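Local coordinates for protein xylose isomerase-like TIM barrel (Anabaena variabilis ATCC 29413, PDB 2QW5) that binds a zinc ion and D-xylose in a TIM barrel and probably acts as a sugar or sugar phosphate isomerase or epimerase, at residues A[13-16]-A[17-20]; A[89-92]-A[93-96]; A[107-110]-A[111-114]; A[262-265]-A[266-270]; A[272-275]-A[276-279]. All coordinates share one frame; numbering follows the deposited sequence.

Contact 1: A[13-16]-A[17-20]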
loop_
_atom_site.group_PDB
_atom_site.type_symbol
_atom_site.label_atom_id
_atom_site.label_comp_id
_atom_site.label_asym_id
_atom_site.label_seq_id
_atom_site.Cartn_x
_atom_site.Cartn_y
_atom_site.Cartn_z
ATOM N N ILE A 13 -10.935 12.829 30.759
ATOM C CA ILE A 13 -10.327 13.121 29.445
ATOM C C ILE A 13 -9.376 12.011 29.032
ATOM O O ILE A 13 -8.659 11.456 29.858
ATOM C CB ILE A 13 -9.656 14.495 29.423
ATOM C CG1 ILE A 13 -9.197 14.839 27.997
ATOM C CG2 ILE A 13 -8.547 14.573 30.494
ATOM C CD1 ILE A 13 -8.835 16.330 27.788
ATOM N N SER A 14 -9.386 11.672 27.735
ATOM C CA SER A 14 -8.494 10.664 27.196
ATOM C C SER A 14 -7.038 11.145 27.044
ATOM O O SER A 14 -6.798 12.234 26.556
ATOM C CB SER A 14 -8.939 10.257 25.800
ATOM O OG SER A 14 -8.033 9.322 25.263
ATOM N N PHE A 15 -6.090 10.256 27.372
ATOM C CA PHE A 15 -4.652 10.496 27.114
ATOM C C PHE A 15 -4.288 10.460 25.620
ATOM O O PHE A 15 -3.143 10.709 25.303
ATOM C CB PHE A 15 -3.709 9.621 27.983
ATOM C CG PHE A 15 -3.074 10.390 29.098
ATOM C CD1 PHE A 15 -3.875 11.058 30.032
ATOM C CD2 PHE A 15 -1.677 10.489 29.197
ATOM C CE1 PHE A 15 -3.308 11.808 31.058
ATOM C CE2 PHE A 15 -1.085 11.262 30.225
ATOM C CZ PHE A 15 -1.908 11.898 31.168
ATOM N N PHE A 16 -5.245 10.149 24.714
ATOM C CA PHE A 16 -5.018 10.347 23.248
ATOM C C PHE A 16 -4.726 11.811 22.823
ATOM O O PHE A 16 -4.399 12.064 21.658
ATOM C CB PHE A 16 -6.188 9.803 22.441
ATOM C CG PHE A 16 -6.335 8.304 22.494
ATOM C CD1 PHE A 16 -5.229 7.447 22.592
ATOM C CD2 PHE A 16 -7.588 7.733 22.348
ATOM C CE1 PHE A 16 -5.370 6.080 22.533
ATOM C CE2 PHE A 16 -7.721 6.346 22.330
ATOM C CZ PHE A 16 -6.608 5.524 22.402
HETATM N N MSE A 17 -4.913 12.775 23.739
HETATM C CA MSE A 17 -4.477 14.149 23.545
HETATM C C MSE A 17 -2.932 14.162 23.473
HETATM O O MSE A 17 -2.358 15.077 22.880
HETATM C CB MSE A 17 -4.930 15.029 24.702
HETATM C CG MSE A 17 -4.536 16.544 24.612
HETATM SE SE MSE A 17 -5.317 17.342 23.056
HETATM C CE MSE A 17 -6.952 17.857 23.828
ATOM N N PHE A 18 -2.272 13.170 24.100
ATOM C CA PHE A 18 -0.809 13.110 24.205
ATOM C C PHE A 18 -0.106 11.887 23.639
ATOM O O PHE A 18 1.016 12.005 23.125
ATOM C CB PHE A 18 -0.411 13.172 25.703
ATOM C CG PHE A 18 -1.118 14.228 26.481
ATOM C CD1 PHE A 18 -0.838 15.562 26.275
ATOM C CD2 PHE A 18 -2.062 13.899 27.440
ATOM C CE1 PHE A 18 -1.509 16.561 26.997
ATOM C CE2 PHE A 18 -2.738 14.884 28.157
ATOM C CZ PHE A 18 -2.448 16.225 27.947
ATOM N N THR A 19 -0.727 10.706 23.748
ATOM C CA THR A 19 -0.012 9.471 23.482
ATOM C C THR A 19 -0.894 8.257 23.329
ATOM O O THR A 19 -2.065 8.324 23.639
ATOM C CB THR A 19 0.938 9.202 24.678
ATOM O OG1 THR A 19 1.873 8.176 24.358
ATOM C CG2 THR A 19 0.158 8.847 25.966
ATOM N N THR A 20 -0.330 7.178 22.791
ATOM C CA THR A 20 -0.992 5.848 22.761
ATOM C C THR A 20 -0.273 4.847 23.724
ATOM O O THR A 20 -0.677 3.664 23.838
ATOM C CB THR A 20 -1.065 5.238 21.341
ATOM O OG1 THR A 20 0.245 4.927 20.885
ATOM C CG2 THR A 20 -1.730 6.163 20.385
#

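Contact 2: A[89-92]-A[93-96]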
loop_
_atom_site.group_PDB
_atom_site.type_symbol
_atom_site.label_atom_id
_atom_site.label_comp_id
_atom_site.label_asym_id
_atom_site.label_seq_id
_atom_site.Cartn_x
_atom_site.Cartn_y
_atom_site.Cartn_z
ATOM N N GLY A 89 -7.550 -2.626 22.805
ATOM C CA GLY A 89 -8.006 -3.190 21.542
ATOM C C GLY A 89 -7.460 -4.555 21.247
ATOM O O GLY A 89 -6.321 -4.871 21.590
ATOM N N ALA A 90 -8.293 -5.388 20.612
ATOM C CA ALA A 90 -7.839 -6.660 20.063
ATOM C C ALA A 90 -6.911 -6.300 18.894
ATOM O O ALA A 90 -7.034 -5.214 18.293
ATOM C CB ALA A 90 -9.037 -7.510 19.548
ATOM N N THR A 91 -5.982 -7.203 18.596
ATOM C CA THR A 91 -4.984 -7.018 17.542
ATOM C C THR A 91 -5.063 -8.180 16.588
ATOM O O THR A 91 -5.727 -9.165 16.858
ATOM C CB THR A 91 -3.573 -6.903 18.108
ATOM O OG1 THR A 91 -3.084 -8.164 18.567
ATOM C CG2 THR A 91 -3.528 -5.901 19.262
ATOM N N ARG A 92 -4.392 -8.053 15.452
ATOM C CA ARG A 92 -4.387 -9.141 14.457
ATOM C C ARG A 92 -3.976 -10.512 15.064
ATOM O O ARG A 92 -4.577 -11.560 14.730
ATOM C CB ARG A 92 -3.485 -8.793 13.275
ATOM C CG ARG A 92 -3.811 -9.647 12.043
ATOM C CD ARG A 92 -2.587 -9.939 11.260
ATOM N NE ARG A 92 -1.927 -8.713 10.857
ATOM C CZ ARG A 92 -0.608 -8.552 10.708
ATOM N NH1 ARG A 92 0.290 -9.527 10.961
ATOM N NH2 ARG A 92 -0.175 -7.356 10.331
ATOM N N THR A 93 -2.964 -10.493 15.928
ATOM C CA THR A 93 -2.507 -11.688 16.673
ATOM C C THR A 93 -3.520 -12.056 17.765
ATOM O O THR A 93 -4.061 -13.182 17.773
ATOM C CB THR A 93 -1.105 -11.474 17.250
ATOM O OG1 THR A 93 -0.219 -11.188 16.162
ATOM C CG2 THR A 93 -0.596 -12.674 17.994
ATOM N N PHE A 94 -3.817 -11.100 18.642
ATOM C CA PHE A 94 -4.717 -11.313 19.785
ATOM C C PHE A 94 -6.125 -11.049 19.328
ATOM O O PHE A 94 -6.743 -10.024 19.669
ATOM C CB PHE A 94 -4.321 -10.437 20.961
ATOM C CG PHE A 94 -2.928 -10.647 21.399
ATOM C CD1 PHE A 94 -2.477 -11.931 21.779
ATOM C CD2 PHE A 94 -2.027 -9.581 21.412
ATOM C CE1 PHE A 94 -1.149 -12.133 22.177
ATOM C CE2 PHE A 94 -0.697 -9.774 21.815
ATOM C CZ PHE A 94 -0.264 -11.047 22.204
ATOM N N ASP A 95 -6.640 -12.007 18.547
ATOM C CA ASP A 95 -7.952 -11.913 17.903
ATOM C C ASP A 95 -8.921 -12.989 18.427
ATOM O O ASP A 95 -8.819 -14.162 18.045
ATOM C CB ASP A 95 -7.787 -11.974 16.380
ATOM C CG ASP A 95 -9.103 -11.863 15.620
ATOM O OD1 ASP A 95 -10.167 -11.594 16.222
ATOM O OD2 ASP A 95 -9.065 -12.055 14.382
ATOM N N PRO A 96 -9.888 -12.575 19.266
ATOM C CA PRO A 96 -10.859 -13.528 19.791
ATOM C C PRO A 96 -11.892 -14.036 18.807
ATOM O O PRO A 96 -12.612 -14.964 19.144
ATOM C CB PRO A 96 -11.536 -12.754 20.924
ATOM C CG PRO A 96 -11.459 -11.349 20.518
ATOM C CD PRO A 96 -10.102 -11.235 19.852
HETATM O O HOH W 1 -6.614 -11.568 13.100
#

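Contact 3: A[107-110]-A[111-114]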
loop_
_atom_site.group_PDB
_atom_site.type_symbol
_atom_site.label_atom_id
_atom_site.label_comp_id
_atom_site.label_asym_id
_atom_site.label_seq_id
_atom_site.Cartn_x
_atom_site.Cartn_y
_atom_site.Cartn_z
ATOM N N ALA A 107 -5.870 -14.916 22.739
ATOM C CA ALA A 107 -6.535 -13.614 22.734
ATOM C C ALA A 107 -7.241 -13.379 24.084
ATOM O O ALA A 107 -7.194 -12.276 24.634
ATOM C CB ALA A 107 -7.511 -13.526 21.574
ATOM N N LEU A 108 -7.902 -14.415 24.600
ATOM C CA LEU A 108 -8.533 -14.366 25.938
ATOM C C LEU A 108 -7.518 -14.051 27.040
ATOM O O LEU A 108 -7.802 -13.231 27.930
ATOM C CB LEU A 108 -9.229 -15.682 26.251
ATOM C CG LEU A 108 -10.043 -15.819 27.547
ATOM C CD1 LEU A 108 -11.124 -14.746 27.657
ATOM C CD2 LEU A 108 -10.640 -17.286 27.655
ATOM N N GLU A 109 -6.348 -14.685 26.977
ATOM C CA GLU A 109 -5.288 -14.405 27.989
ATOM C C GLU A 109 -4.779 -12.988 27.897
ATOM O O GLU A 109 -4.487 -12.354 28.938
ATOM C CB GLU A 109 -4.153 -15.456 27.983
ATOM C CG GLU A 109 -4.653 -16.896 28.346
ATOM C CD GLU A 109 -5.335 -17.035 29.779
ATOM O OE1 GLU A 109 -4.719 -16.578 30.783
ATOM O OE2 GLU A 109 -6.473 -17.615 29.893
ATOM N N TYR A 110 -4.654 -12.492 26.664
ATOM C CA TYR A 110 -4.287 -11.097 26.413
ATOM C C TYR A 110 -5.335 -10.161 27.043
ATOM O O TYR A 110 -4.987 -9.257 27.781
ATOM C CB TYR A 110 -4.105 -10.841 24.909
ATOM C CG TYR A 110 -4.131 -9.402 24.492
ATOM C CD1 TYR A 110 -3.062 -8.542 24.758
ATOM C CD2 TYR A 110 -5.250 -8.884 23.837
ATOM C CE1 TYR A 110 -3.107 -7.198 24.373
ATOM C CE2 TYR A 110 -5.312 -7.553 23.459
ATOM C CZ TYR A 110 -4.244 -6.713 23.720
ATOM O OH TYR A 110 -4.360 -5.393 23.305
ATOM N N LEU A 111 -6.608 -10.414 26.761
ATOM C CA LEU A 111 -7.693 -9.566 27.290
ATOM C C LEU A 111 -7.797 -9.671 28.816
ATOM O O LEU A 111 -8.006 -8.640 29.468
ATOM C CB LEU A 111 -9.009 -9.838 26.574
ATOM C CG LEU A 111 -9.037 -9.486 25.087
ATOM C CD1 LEU A 111 -10.280 -10.116 24.326
ATOM C CD2 LEU A 111 -9.033 -8.010 24.853
ATOM N N LYS A 112 -7.557 -10.872 29.374
ATOM C CA LYS A 112 -7.529 -11.069 30.875
ATOM C C LYS A 112 -6.386 -10.297 31.510
ATOM O O LYS A 112 -6.539 -9.704 32.617
ATOM C CB LYS A 112 -7.438 -12.529 31.277
ATOM C CG LYS A 112 -8.703 -13.383 31.026
ATOM C CD LYS A 112 -8.420 -14.820 31.430
ATOM C CE LYS A 112 -9.678 -15.658 31.455
ATOM N NZ LYS A 112 -9.409 -17.095 31.773
ATOM N N SER A 113 -5.243 -10.282 30.830
ATOM C CA SER A 113 -4.093 -9.449 31.276
ATOM C C SER A 113 -4.470 -7.980 31.343
ATOM O O SER A 113 -4.075 -7.245 32.283
ATOM C CB SER A 113 -2.884 -9.598 30.318
ATOM O OG SER A 113 -1.958 -8.551 30.504
ATOM N N ARG A 114 -5.183 -7.522 30.327
ATOM C CA ARG A 114 -5.562 -6.125 30.253
ATOM C C ARG A 114 -6.630 -5.829 31.297
ATOM O O ARG A 114 -6.578 -4.758 31.921
ATOM C CB ARG A 114 -5.882 -5.689 28.828
ATOM C CG ARG A 114 -4.660 -5.249 27.969
ATOM C CD ARG A 114 -3.432 -6.162 27.953
ATOM N NE ARG A 114 -2.243 -5.458 27.471
ATOM C CZ ARG A 114 -0.978 -5.754 27.767
ATOM N NH1 ARG A 114 -0.646 -6.754 28.575
ATOM N NH2 ARG A 114 -0.014 -5.026 27.221
HETATM O O HOH W 2 -2.996 -3.814 25.287
#

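Contact 4: A[262-265]-A[266-270]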
loop_
_atom_site.group_PDB
_atom_site.type_symbol
_atom_site.label_atom_id
_atom_site.label_comp_id
_atom_site.label_asym_id
_atom_site.label_seq_id
_atom_site.Cartn_x
_atom_site.Cartn_y
_atom_site.Cartn_z
ATOM N N PRO A 262 -24.254 16.709 18.084
ATOM C CA PRO A 262 -25.647 17.004 18.430
ATOM C C PRO A 262 -25.905 16.820 19.932
ATOM O O PRO A 262 -26.502 15.848 20.385
ATOM C CB PRO A 262 -26.417 16.007 17.559
ATOM C CG PRO A 262 -25.559 14.843 17.494
ATOM C CD PRO A 262 -24.140 15.350 17.510
ATOM N N TRP A 263 -25.407 17.772 20.696
ATOM C CA TRP A 263 -25.435 17.673 22.132
ATOM C C TRP A 263 -26.748 17.275 22.753
ATOM O O TRP A 263 -26.771 16.324 23.561
ATOM C CB TRP A 263 -24.964 18.971 22.763
ATOM C CG TRP A 263 -23.564 19.313 22.465
ATOM C CD1 TRP A 263 -23.116 20.176 21.495
ATOM C CD2 TRP A 263 -22.399 18.850 23.164
ATOM N NE1 TRP A 263 -21.746 20.264 21.550
ATOM C CE2 TRP A 263 -21.279 19.456 22.558
ATOM C CE3 TRP A 263 -22.194 17.966 24.243
ATOM C CZ2 TRP A 263 -19.962 19.206 22.995
ATOM C CZ3 TRP A 263 -20.898 17.717 24.670
ATOM C CH2 TRP A 263 -19.799 18.356 24.063
ATOM N N LYS A 264 -27.821 17.959 22.353
ATOM C CA LYS A 264 -29.148 17.746 22.960
ATOM C C LYS A 264 -29.681 16.371 22.629
ATOM O O LYS A 264 -30.087 15.620 23.537
ATOM C CB LYS A 264 -30.149 18.810 22.499
ATOM C CG LYS A 264 -31.476 18.813 23.215
ATOM C CD LYS A 264 -32.439 19.822 22.598
ATOM C CE LYS A 264 -33.727 19.894 23.435
ATOM N NZ LYS A 264 -34.693 20.960 22.994
ATOM N N SER A 265 -29.663 16.049 21.333
ATOM C CA SER A 265 -30.176 14.752 20.843
ATOM C C SER A 265 -29.395 13.539 21.252
ATOM O O SER A 265 -29.966 12.446 21.390
ATOM C CB SER A 265 -30.299 14.789 19.329
ATOM O OG SER A 265 -31.448 15.518 19.025
ATOM N N PHE A 266 -28.095 13.726 21.452
ATOM C CA PHE A 266 -27.200 12.657 21.891
ATOM C C PHE A 266 -27.272 12.484 23.414
ATOM O O PHE A 266 -27.446 11.381 23.892
ATOM C CB PHE A 266 -25.747 12.930 21.455
ATOM C CG PHE A 266 -24.792 11.877 21.901
ATOM C CD1 PHE A 266 -24.781 10.626 21.267
ATOM C CD2 PHE A 266 -23.935 12.099 22.993
ATOM C CE1 PHE A 266 -23.909 9.619 21.692
ATOM C CE2 PHE A 266 -23.063 11.094 23.444
ATOM C CZ PHE A 266 -23.043 9.844 22.772
ATOM N N LEU A 267 -27.119 13.568 24.173
ATOM C CA LEU A 267 -27.071 13.464 25.626
ATOM C C LEU A 267 -28.400 13.305 26.354
ATOM O O LEU A 267 -28.414 12.706 27.438
ATOM C CB LEU A 267 -26.311 14.652 26.263
ATOM C CG LEU A 267 -24.784 14.769 26.132
ATOM C CD1 LEU A 267 -24.380 16.021 26.811
ATOM C CD2 LEU A 267 -24.056 13.583 26.734
ATOM N N THR A 268 -29.477 13.865 25.828
ATOM C CA THR A 268 -30.766 13.795 26.539
ATOM C C THR A 268 -31.190 12.359 26.909
ATOM O O THR A 268 -31.444 12.110 28.076
ATOM C CB THR A 268 -31.876 14.560 25.813
ATOM O OG1 THR A 268 -31.510 15.944 25.807
ATOM C CG2 THR A 268 -33.223 14.358 26.517
ATOM N N PRO A 269 -31.222 11.415 25.936
ATOM C CA PRO A 269 -31.606 10.052 26.318
ATOM C C PRO A 269 -30.635 9.341 27.263
ATOM O O PRO A 269 -31.068 8.515 28.086
ATOM C CB PRO A 269 -31.727 9.320 24.975
ATOM C CG PRO A 269 -30.994 10.155 23.997
ATOM C CD PRO A 269 -31.015 11.551 24.484
ATOM N N ILE A 270 -29.348 9.672 27.162
ATOM C CA ILE A 270 -28.307 9.057 27.973
ATOM C C ILE A 270 -28.383 9.517 29.421
ATOM O O ILE A 270 -28.370 8.684 30.321
ATOM C CB ILE A 270 -26.883 9.354 27.401
ATOM C CG1 ILE A 270 -26.692 8.598 26.061
ATOM C CG2 ILE A 270 -25.798 8.948 28.400
ATOM C CD1 ILE A 270 -25.440 9.022 25.275
#

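Contact 5: A[272-275]-A[276-279]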
loop_
_atom_site.group_PDB
_atom_site.type_symbol
_atom_site.label_atom_id
_atom_site.label_comp_id
_atom_site.label_asym_id
_atom_site.label_seq_id
_atom_site.Cartn_x
_atom_site.Cartn_y
_atom_site.Cartn_z
ATOM N N LYS A 272 -30.813 10.513 31.178
ATOM C CA LYS A 272 -31.962 9.907 31.837
ATOM C C LYS A 272 -31.681 8.571 32.496
ATOM O O LYS A 272 -32.281 8.294 33.517
ATOM C CB LYS A 272 -33.131 9.706 30.858
ATOM C CG LYS A 272 -33.793 11.023 30.469
ATOM C CD LYS A 272 -34.861 10.948 29.350
ATOM C CE LYS A 272 -35.301 12.397 28.964
ATOM N NZ LYS A 272 -36.254 12.469 27.822
ATOM N N VAL A 273 -30.808 7.746 31.909
ATOM C CA VAL A 273 -30.536 6.376 32.385
ATOM C C VAL A 273 -29.099 6.025 32.777
ATOM O O VAL A 273 -28.862 4.932 33.242
ATOM C CB VAL A 273 -30.953 5.339 31.310
ATOM C CG1 VAL A 273 -32.412 5.586 30.866
ATOM C CG2 VAL A 273 -30.003 5.378 30.092
ATOM N N TYR A 274 -28.157 6.939 32.580
ATOM C CA TYR A 274 -26.742 6.707 32.807
ATOM C C TYR A 274 -26.272 7.727 33.801
ATOM O O TYR A 274 -26.523 8.896 33.598
ATOM C CB TYR A 274 -25.976 6.903 31.481
ATOM C CG TYR A 274 -24.478 6.757 31.606
ATOM C CD1 TYR A 274 -23.879 5.487 31.740
ATOM C CD2 TYR A 274 -23.650 7.886 31.620
ATOM C CE1 TYR A 274 -22.487 5.359 31.874
ATOM C CE2 TYR A 274 -22.299 7.765 31.751
ATOM C CZ TYR A 274 -21.712 6.494 31.872
ATOM O OH TYR A 274 -20.355 6.406 32.013
ATOM N N ASP A 275 -25.591 7.284 34.850
ATOM C CA ASP A 275 -25.038 8.203 35.849
ATOM C C ASP A 275 -23.529 8.027 36.036
ATOM O O ASP A 275 -22.967 8.534 37.007
ATOM C CB ASP A 275 -25.839 8.134 37.192
ATOM C CG ASP A 275 -25.640 6.828 37.981
ATOM O OD1 ASP A 275 -24.780 5.962 37.647
ATOM O OD2 ASP A 275 -26.367 6.684 38.994
ATOM N N GLY A 276 -22.875 7.336 35.099
ATOM C CA GLY A 276 -21.430 7.135 35.149
ATOM C C GLY A 276 -20.646 8.343 34.656
ATOM O O GLY A 276 -21.214 9.385 34.394
ATOM N N PRO A 277 -19.319 8.201 34.525
ATOM C CA PRO A 277 -18.491 9.300 34.039
ATOM C C PRO A 277 -18.650 9.542 32.530
ATOM O O PRO A 277 -18.889 8.580 31.799
ATOM C CB PRO A 277 -17.074 8.822 34.360
ATOM C CG PRO A 277 -17.154 7.359 34.364
ATOM C CD PRO A 277 -18.514 7.008 34.854
ATOM N N ILE A 278 -18.517 10.802 32.099
ATOM C CA ILE A 278 -18.586 11.210 30.680
ATOM C C ILE A 278 -17.160 11.564 30.278
ATOM O O ILE A 278 -16.611 12.484 30.834
ATOM C CB ILE A 278 -19.500 12.453 30.476
ATOM C CG1 ILE A 278 -20.949 12.168 30.886
ATOM C CG2 ILE A 278 -19.459 12.920 29.015
ATOM C CD1 ILE A 278 -21.644 11.150 30.019
ATOM N N ALA A 279 -16.555 10.819 29.326
ATOM C CA ALA A 279 -15.158 11.071 28.921
ATOM C C ALA A 279 -15.026 11.925 27.655
ATOM O O ALA A 279 -15.676 11.669 26.683
ATOM C CB ALA A 279 -14.422 9.803 28.729
#

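Contact 1: A[13-16]-A[17-20]
Phe15 and Phe18 meet in a T-shaped (edge-to-face) stack at the short 3-10 turn where the chain leaves the C-terminal end of barrel strand 11-14. The CD2 edge of Phe18 stands over the centre of the Phe15 ring. The centroids are 5.1 Å apart and the planes make 63°. Thr19 CG2 comes to the rim of the same Phe15 ring, near its plane. Backbone bonds hold the turn together. Phe15 O accepts from Phe18 N at 2.9 Å, with the donor above the carbonyl plane, and from Thr19 N at 2.9 Å, in that plane. Two bonds thus grip one buried carbonyl. Ser14 OG closes an ST turn by accepting from Phe16 N at 3.0 Å. Phe16 points away from 17-20 overall, with CG anti to its carbonyl carbon (chi1 -67°), and Thr19 O lies at its ring edge, 3.4 Å from CD1. A serine in place of Phe15 would probably leave the Phe18 edge without its face and open a gap beside Thr19 CG2. Phe16 stacks on Phe283 of the sugar pocket. Phe15 packs on Phe50 and Pro51 around strand 47-51, while Met17 and Phe18 touch helix 314-332.

Contact 2: A[89-92]-A[93-96]
Thr91 and Phe94 lie side by side and point the same way. Thr91 OG1 sits between its own backbone N and carbonyl carbon (chi1 73°), which turns it toward the backbone three residues on. There it accepts from Phe94 N at 3.0 Å, with an N-H...O angle of 163°. The same oxygen lies 3.3 Å from Phe94 CD2, at a slant to the ring. In return, Thr91 N donates to Phe94 O at 3.1 Å, from above the carbonyl plane. Two bonds therefore tie Thr91 to Phe94, one through the side chain and one through the backbone. Thr93 CG2 rests over one face of the Phe94 ring, offset toward its rim.

Ala90 points at the returning chain. Its CB meets Phe94 O at 3.4 Å and Pro96 CD at 3.9 Å. Asp95 is joined to Arg92 through a water, which donates to Arg92 O at 2.6 Å and to Asp95 OD2 at 2.8 Å. Asp95 OD2 also forms a salt bridge with Arg158, and OD1 bonds to Ser97.

The loop also meets the second subunit. Asp141 of that subunit bonds to Thr91 OG1 and Thr93 OG1, and its Thr139 bonds to Arg92 NH2. The chain turns back, with Phe94 at the centre of an inverse gamma turn. This is a beta-alpha loop of the TIM barrel, between strand 83-87 and helix 101-120, here part of a subunit interface.

Contact 3: A[107-110]-A[111-114]
Tyr110 and Arg114, one helical turn apart, meet side chain to side chain. Arg114 NE approaches Tyr110 CE1 to 3.7 Å, and Tyr110 CD1 lies over one face of the guanidinium. Ring and guanidinium planes are 32° apart. Among apolar contacts, Leu111 CD2 is 4.0 Å from Tyr110 CE2. Leu108 CG meets Lys112 CE at 3.9 Å.

Backbone bonds join residues four apart, as in any alpha helix; Lys112 N to Leu108 O is 2.8 Å. This helix, 101-120, is the connection of a beta-alpha-beta unit between strands 83-87 and 125-128 of the TIM barrel. Leu108 and Leu111 pack on helix 148-176.

Among the polar groups, a water donates to Tyr110 OH at 2.9 Å and accepts from Arg114 NE at 2.8 Å. Tyr110 OH also bonds to Gly89 O. Arg114 NH1 donates to Ser113 OG at 2.9 Å, in the guanidinium plane, and forms a salt bridge with Asp63. A leucine in place of Tyr110 would probably leave the water and Gly89 O without their hydroxyl partner and uncover a guanidinium face. On the exposed side, Glu109 bends at chi2 (-59°), bringing OE2 within 3.5 Å of Lys112 NZ in a salt bridge.

Contact 4: A[262-265]-A[266-270]
Trp263 presents the edge of its indole to Leu267, one turn further along the helix. Leu267 CD1 lies in the indole plane, 3.9 Å from Trp263 CE3, and the two side chains run side by side. Thr268 and Lys264 are likewise side by side, but their link is polar. Thr268 OG1 stands beside its own backbone N (chi1 -64°), which lets it donate to Lys264 O at 2.7 Å. Thr268 N donates to the same oxygen at 2.9 Å. The two donors come from opposite faces of the carbonyl plane and hold it between them.

The next residue, Pro269, has no N-H to give. Its CD instead sits 3.4 Å from Ser265 O, and the helix kinks there. At the start, Pro262 takes the N-cap position, and its O accepts from Phe266 N at 2.9 Å, nearly along the C=O axis. Phe266 carries Ile270 CD1 over one ring face, offset toward the rim.

Helix 263-273 links strands 243-248 and 278-280 of the barrel. Trp263 and Leu267 face helix 314-332. Pro269 and Ile270 face helix 227-240, where Phe266 also meets Phe230. Trp260 of the third subunit packs on Pro262 and Ser265.

Contact 5: A[272-275]-A[276-279]
Tyr274 lies flat over the backbone of Gly276, and this is the tight part of the contact. Gly276 N sits 3.4 Å above the ring plane, over its centre. Gly276 CA comes 3.4 Å from Tyr274 CZ on the same face. Tyr274 CG is anti to the backbone N (chi1 177°), which lays the ring over Gly276 toward Pro277. Its OH then donates to Pro277 O at 2.6 Å, and that oxygen lies in the ring plane at its edge. The donor is tilted 26° from the carbonyl plane. Pro277 CD is also close, 3.4 Å from Tyr274 OH.

The turn is an alpha-beta connection of the TIM barrel, leading from helix 263-273 into strand 278-280. Strand 278-280 closes the sheet between strands 243-248 and 11-14. Tyr274 touches Tyr245 and Val246 of the former, and Pro277 touches Tyr12 of the latter.

The packing is looser beyond this core. Ile278 has two conformers, which makes its touch on the Tyr274 ring doubtful. Asp275 is on the solvent side. It points away from 276-279, and its carboxylate OD1 stays 3.5 Å from Gly276 N without a hydrogen bond.

In the fold
Contact 1 lies closest to the bound zinc and sugar. At the nearest atoms, its Phe16 side chain is about 4 Å from the D-xylose and about 6 Å from the zinc ion. Contacts 2 and 3 pack together, with centres about 10 Å apart: Phe94 CB is 3.4 Å from Tyr110 CD2, and Pro96 N is 3.4 Å from Ala107 CB. The side chains of Ala90 and Tyr110 are each about 9 Å from the sugar. Contacts 4 and 5 follow one another on helix 263-273, with centres about 12 Å apart. Contact 5 leads into strand 278-280, the barrel neighbour of strand 11-14 in contact 1. Contacts 2 and 4 lie on opposite sides of the chain's centre, about 32 Å apart between centres.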